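Local coordinates for protein 1-carboxybiuret hydrolase subunit AtzE (PDB 6C62) that hydrolyses 1-carboxybiuret to urea-1,3-dicarboxylate and ammonia, a step in the bacterial degradation of atrazine, at residues D121-G126 with Q322-L327; T199-H204 with G310-D315. All coordinates share one frame; numbering follows the deposited sequence.

Contact 1: D121-G126 with Q322-L327; sequences DEFAYG and QDFEPL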
loop_
_atom_site.group_PDB
_atom_site.type_symbol
_atom_site.label_atom_id
_atom_site.label_comp_id
_atom_site.label_asym_id
_atom_site.label_seq_id
_atom_site.Cartn_x
_atom_site.Cartn_y
_atom_site.Cartn_z
ATOM N N ASP A 121 10.461 -16.224 18.948
ATOM C CA ASP A 121 11.552 -16.158 17.973
ATOM C C ASP A 121 11.909 -14.707 17.764
ATOM O O ASP A 121 11.016 -13.832 17.729
ATOM C CB ASP A 121 11.209 -16.750 16.623
ATOM C CG ASP A 121 11.141 -18.287 16.653
ATOM O OD1 ASP A 121 12.196 -18.990 16.809
ATOM O OD2 ASP A 121 10.010 -18.810 16.537
ATOM N N GLU A 122 13.201 -14.443 17.621
ATOM C CA GLU A 122 13.676 -13.046 17.495
ATOM C C GLU A 122 12.990 -12.317 16.362
ATOM O O GLU A 122 12.982 -12.769 15.254
ATOM C CB GLU A 122 15.187 -12.991 17.281
ATOM C CG GLU A 122 15.627 -11.573 16.990
ATOM C CD GLU A 122 17.107 -11.420 16.726
ATOM O OE1 GLU A 122 17.469 -11.511 15.499
ATOM O OE2 GLU A 122 17.869 -11.121 17.697
ATOM N N PHE A 123 12.414 -11.164 16.683
ATOM C CA PHE A 123 11.768 -10.295 15.732
ATOM C C PHE A 123 10.633 -10.945 14.997
ATOM O O PHE A 123 10.230 -10.479 13.938
ATOM C CB PHE A 123 12.807 -9.615 14.779
ATOM C CG PHE A 123 13.701 -8.603 15.452
ATOM C CD1 PHE A 123 13.220 -7.699 16.360
ATOM C CD2 PHE A 123 15.060 -8.544 15.155
ATOM C CE1 PHE A 123 14.073 -6.752 16.938
ATOM C CE2 PHE A 123 15.888 -7.617 15.710
ATOM C CZ PHE A 123 15.395 -6.707 16.615
ATOM N N ALA A 124 10.106 -12.030 15.581
ATOM C CA ALA A 124 8.943 -12.754 15.101
ATOM C C ALA A 124 9.195 -13.578 13.836
ATOM O O ALA A 124 8.240 -14.099 13.320
ATOM C CB ALA A 124 7.757 -11.810 14.887
ATOM N N TYR A 125 10.422 -13.746 13.358
ATOM C CA TYR A 125 10.668 -14.507 12.113
ATOM C C TYR A 125 11.057 -15.950 12.423
ATOM O O TYR A 125 12.234 -16.252 12.652
ATOM C CB TYR A 125 11.777 -13.850 11.281
ATOM C CG TYR A 125 11.797 -14.143 9.762
ATOM C CD1 TYR A 125 10.801 -14.886 9.117
ATOM C CD2 TYR A 125 12.794 -13.595 8.962
ATOM C CE1 TYR A 125 10.834 -15.109 7.757
ATOM C CE2 TYR A 125 12.792 -13.768 7.549
ATOM C CZ TYR A 125 11.805 -14.530 6.958
ATOM O OH TYR A 125 11.817 -14.777 5.589
ATOM N N GLY A 126 10.086 -16.825 12.494
ATOM C CA GLY A 126 10.343 -18.259 12.832
ATOM C C GLY A 126 9.103 -18.939 13.338
ATOM O O GLY A 126 8.188 -18.253 13.819
ATOM N N GLN A 322 26.048 -9.232 13.509
ATOM C CA GLN A 322 26.446 -10.286 14.449
ATOM C C GLN A 322 25.590 -10.358 15.717
ATOM O O GLN A 322 25.622 -11.368 16.450
ATOM C CB GLN A 322 27.939 -10.117 14.839
ATOM C CG GLN A 322 28.206 -8.973 15.802
ATOM C CD GLN A 322 28.289 -7.577 15.194
ATOM O OE1 GLN A 322 28.129 -7.332 13.976
ATOM N NE2 GLN A 322 28.525 -6.638 16.047
ATOM N N ASP A 323 24.849 -9.292 16.005
ATOM C CA ASP A 323 23.919 -9.270 17.134
ATOM C C ASP A 323 22.539 -9.818 16.870
ATOM O O ASP A 323 21.763 -9.953 17.819
ATOM C CB ASP A 323 23.833 -7.867 17.641
ATOM C CG ASP A 323 25.148 -7.379 18.307
ATOM O OD1 ASP A 323 26.036 -8.205 18.625
ATOM O OD2 ASP A 323 25.263 -6.172 18.524
ATOM N N PHE A 324 22.241 -10.201 15.621
ATOM C CA PHE A 324 20.978 -10.876 15.334
ATOM C C PHE A 324 21.042 -12.363 15.719
ATOM O O PHE A 324 22.123 -12.933 15.869
ATOM C CB PHE A 324 20.619 -10.747 13.832
ATOM C CG PHE A 324 20.134 -9.391 13.414
ATOM C CD1 PHE A 324 20.992 -8.309 13.340
ATOM C CD2 PHE A 324 18.773 -9.187 13.127
ATOM C CE1 PHE A 324 20.531 -7.081 12.925
ATOM C CE2 PHE A 324 18.340 -7.957 12.692
ATOM C CZ PHE A 324 19.185 -6.914 12.602
ATOM N N GLU A 325 19.864 -12.979 15.775
ATOM C CA GLU A 325 19.659 -14.433 15.842
ATOM C C GLU A 325 20.325 -15.108 14.643
ATOM O O GLU A 325 19.919 -14.881 13.498
ATOM C CB GLU A 325 18.143 -14.702 15.842
ATOM C CG GLU A 325 17.695 -16.126 15.556
ATOM C CD GLU A 325 18.196 -17.088 16.620
ATOM O OE1 GLU A 325 17.620 -17.038 17.725
ATOM O OE2 GLU A 325 19.171 -17.833 16.324
ATOM N N PRO A 326 21.372 -15.920 14.892
ATOM C CA PRO A 326 22.067 -16.579 13.715
ATOM C C PRO A 326 21.175 -17.482 12.888
ATOM O O PRO A 326 21.416 -17.633 11.713
ATOM C CB PRO A 326 23.260 -17.318 14.367
ATOM C CG PRO A 326 23.532 -16.475 15.588
ATOM C CD PRO A 326 22.135 -16.131 16.136
ATOM N N LEU A 327 20.092 -18.026 13.454
ATOM C CA LEU A 327 19.154 -18.851 12.647
ATOM C C LEU A 327 18.266 -18.097 11.699
ATOM O O LEU A 327 17.598 -18.703 10.896
ATOM C CB LEU A 327 18.267 -19.696 13.564
ATOM C CG LEU A 327 19.094 -20.760 14.369
ATOM C CD1 LEU A 327 18.197 -21.537 15.342
ATOM C CD2 LEU A 327 19.860 -21.728 13.421
HETATM O O HOH W 1 14.892 -16.678 17.462
HETATM O O HOH W 2 17.561 -12.562 12.909
#

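Contact 2: T199-H204 with G310-D315; sequences TYPFVH and GCLHLD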
loop_
_atom_site.group_PDB
_atom_site.type_symbol
_atom_site.label_atom_id
_atom_site.label_comp_id
_atom_site.label_asym_id
_atom_site.label_seq_id
_atom_site.Cartn_x
_atom_site.Cartn_y
_atom_site.Cartn_z
ATOM N N THR A 199 2.978 -2.226 19.896
ATOM C CA THR A 199 3.642 -3.494 19.676
ATOM C C THR A 199 4.806 -3.349 18.689
ATOM O O THR A 199 4.835 -2.446 17.827
ATOM C CB THR A 199 2.705 -4.614 19.197
ATOM O OG1 THR A 199 2.233 -4.340 17.864
ATOM C CG2 THR A 199 1.513 -4.752 20.176
ATOM N N TYR A 200 5.803 -4.215 18.850
ATOM C CA TYR A 200 6.961 -4.192 17.942
ATOM C C TYR A 200 6.586 -4.957 16.645
ATOM O O TYR A 200 6.229 -6.150 16.695
ATOM C CB TYR A 200 8.194 -4.790 18.657
ATOM C CG TYR A 200 9.466 -4.452 17.908
ATOM C CD1 TYR A 200 9.826 -5.161 16.784
ATOM C CD2 TYR A 200 10.242 -3.381 18.284
ATOM C CE1 TYR A 200 10.957 -4.803 16.067
ATOM C CE2 TYR A 200 11.377 -2.994 17.568
ATOM C CZ TYR A 200 11.749 -3.717 16.476
ATOM O OH TYR A 200 12.923 -3.372 15.766
ATOM N N PRO A 201 6.642 -4.303 15.505
ATOM C CA PRO A 201 6.162 -4.921 14.276
ATOM C C PRO A 201 7.148 -5.845 13.550
ATOM O O PRO A 201 8.351 -5.951 13.906
ATOM C CB PRO A 201 5.856 -3.725 13.394
ATOM C CG PRO A 201 6.866 -2.744 13.780
ATOM C CD PRO A 201 7.136 -2.952 15.252
ATOM N N PHE A 202 6.594 -6.592 12.619
ATOM C CA PHE A 202 7.386 -7.527 11.798
ATOM C C PHE A 202 7.074 -7.177 10.350
ATOM O O PHE A 202 7.947 -6.668 9.636
ATOM C CB PHE A 202 7.054 -8.967 12.223
ATOM C CG PHE A 202 7.630 -10.057 11.354
ATOM C CD1 PHE A 202 8.929 -9.926 10.771
ATOM C CD2 PHE A 202 6.909 -11.224 11.148
ATOM C CE1 PHE A 202 9.459 -10.928 9.980
ATOM C CE2 PHE A 202 7.447 -12.274 10.338
ATOM C CZ PHE A 202 8.721 -12.110 9.769
ATOM N N VAL A 203 5.853 -7.423 9.921
ATOM C CA VAL A 203 5.395 -7.134 8.528
ATOM C C VAL A 203 4.164 -6.248 8.656
ATOM O O VAL A 203 3.080 -6.703 8.997
ATOM C CB VAL A 203 5.059 -8.434 7.786
ATOM C CG1 VAL A 203 4.632 -8.189 6.331
ATOM C CG2 VAL A 203 6.201 -9.426 7.883
ATOM N N HIS A 204 4.315 -4.972 8.377
ATOM C CA HIS A 204 3.199 -4.037 8.485
ATOM C C HIS A 204 1.973 -4.499 7.653
ATOM O O HIS A 204 0.816 -4.354 8.072
ATOM C CB HIS A 204 3.656 -2.641 7.988
ATOM C CG HIS A 204 4.712 -2.002 8.816
ATOM N ND1 HIS A 204 5.762 -1.279 8.264
ATOM C CD2 HIS A 204 4.830 -1.899 10.166
ATOM C CE1 HIS A 204 6.485 -0.781 9.267
ATOM N NE2 HIS A 204 5.947 -1.157 10.425
ATOM N N GLY A 310 12.857 -7.787 6.613
ATOM C CA GLY A 310 14.272 -7.486 6.443
ATOM C C GLY A 310 14.560 -6.010 6.371
ATOM O O GLY A 310 15.496 -5.515 7.061
ATOM N N CYS A 311 13.817 -5.273 5.532
ATOM C CA CYS A 311 14.068 -3.848 5.370
ATOM C C CYS A 311 13.779 -3.062 6.625
ATOM O O CYS A 311 14.405 -2.065 6.883
ATOM C CB CYS A 311 13.343 -3.280 4.161
ATOM S SG CYS A 311 14.065 -4.051 2.648
ATOM N N LEU A 312 12.831 -3.504 7.424
ATOM C CA LEU A 312 12.575 -2.886 8.710
ATOM C C LEU A 312 13.831 -2.823 9.582
ATOM O O LEU A 312 13.937 -1.935 10.395
ATOM C CB LEU A 312 11.546 -3.672 9.495
ATOM C CG LEU A 312 10.794 -2.983 10.642
ATOM C CD1 LEU A 312 9.889 -1.909 10.077
ATOM C CD2 LEU A 312 9.957 -4.038 11.363
ATOM N N HIS A 313 14.719 -3.811 9.446
ATOM C CA HIS A 313 15.916 -3.920 10.300
ATOM C C HIS A 313 17.194 -3.568 9.526
ATOM O O HIS A 313 18.306 -3.908 9.945
ATOM C CB HIS A 313 16.009 -5.361 10.800
ATOM C CG HIS A 313 14.892 -5.741 11.711
ATOM N ND1 HIS A 313 14.826 -5.290 12.999
ATOM C CD2 HIS A 313 13.781 -6.480 11.507
ATOM C CE1 HIS A 313 13.739 -5.761 13.572
ATOM N NE2 HIS A 313 13.064 -6.465 12.683
ATOM N N LEU A 314 17.065 -2.858 8.407
ATOM C CA LEU A 314 18.222 -2.635 7.556
ATOM C C LEU A 314 19.369 -1.880 8.265
ATOM O O LEU A 314 20.548 -2.222 8.082
ATOM C CB LEU A 314 17.808 -1.929 6.279
ATOM C CG LEU A 314 18.923 -1.625 5.283
ATOM C CD1 LEU A 314 19.685 -2.878 4.863
ATOM C CD2 LEU A 314 18.288 -0.950 4.053
ATOM N N ASP A 315 19.019 -0.877 9.068
ATOM C CA ASP A 315 20.028 -0.051 9.725
ATOM C C ASP A 315 20.868 -0.893 10.661
ATOM O O ASP A 315 22.093 -0.746 10.660
ATOM C CB ASP A 315 19.428 1.069 10.587
ATOM C CG ASP A 315 18.714 2.172 9.780
ATOM O OD1 ASP A 315 19.247 2.576 8.696
ATOM O OD2 ASP A 315 17.614 2.657 10.256
HETATM O O HOH W 3 10.462 -7.543 13.505
#

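Contact 1: D121-G126 with Q322-L327
Glu122 and Glu325 join two loops of the amidase fold in a buried, largely polar contact, in which a carboxylate of one loop takes up a backbone N-H of the other. The loop of 121-126 follows strand 113-118; that of 322-327 links helices 314-319 and 329-336. Glu122 reaches across with CG anti to its backbone N (chi1 173°) and an extended chain beyond. Its OE1 accepts the N-H of Glu325 at 2.8 Å between OE1 and N, in a nearly straight bond (170°) that arrives from above the carboxylate plane. A water also donates to OE1, while OE2 is held by His133, so that both oxygens of this buried group have partners.

The two glutamate side chains pass one another running in opposite senses, their CB atoms 3.7 Å apart. Glu325 bends at chi2 (63°), and its carboxylate turns back to its own loop, where OE2 accepts the N-H of Leu327 at 3.0 Å (OE2 to N) through the anti lone pair and also bonds Thr132. A second water bridges Glu325 OE1 and the backbone N of Glu122. The carboxylates, probably both charged, are not in contact: Glu122 OE2 and Glu325 OE1 are 5.9 Å apart. Beside this polar part, the side chains of Phe123 and Phe324 run roughly perpendicular, and their rings meet obliquely, with CE2 of Phe123 3.9 Å from CE2 of Phe324.

Phe324 packs between its own flanking helices, on Leu317 of 314-319 and Val329 of 329-336, while Phe123, on Phe332, sets the loop after strand 113-118 against helix 329-336.

Contact 2: T199-H204 with G310-D315
Leu312 overlaps the loop 199-204 with both methyl branches, its CB directed toward that loop and CG anti to the backbone N (chi1 -160°). CD2 lies against the backbone carbonyls of Pro201 and Phe202, 3.6 Å from Pro201 O, and touches Pro201 CG at 4.1 Å. CD1 meets the imidazole of His204 at CE1, 3.7 Å away; the NE2 of that ring is hydrogen-bonded to the backbone of a chain of another protein.

Tyr200 and His313 meet tip to tip. His313 CE1 comes to the edge of the phenol ring, near its plane, with CE1 and Tyr200 OH 3.3 Å apart. The imidazole is tied to the loop by a water lying in its plane: the water donates to Pro201 O at 2.7 Å, and its oxygen is 2.9 Å from His313 NE2.

His313 occupies the N-cap position of helix 314-319, right after helix 294-312, so the loop packs where one helix gives way to the next. Arg348 of a second copy of the protein also packs on Leu312 and His204. The side chain of Phe202 is about 6 Å from those of Ser150 and Ser174, probable catalytic residues of the Ser-Ser-Lys triad characteristic of the amidase family.

How the contacts relate
Contacts 1 and 2 adjoin, with centres about 12 Å apart. Both segments of contact 2 fall between those of contact 1 along the chain, the order being 121-126, 199-204, 310-315 and 322-327, and helix 314-319 links the two later segments. The contacts touch directly: Phe123 CG is 3.4 Å from His313 CE1, and Tyr125 CD1 is 3.5 Å from Phe202 CZ. Phe332 of helix 329-336 packs on residues of both. The pair exemplifies how segments distant in sequence are brought side by side: loops close to the probable catalytic residues join helices 294-312 and 314-319, whose residues Cys311, Leu312 and Leu314 also pack against a second copy of the protein.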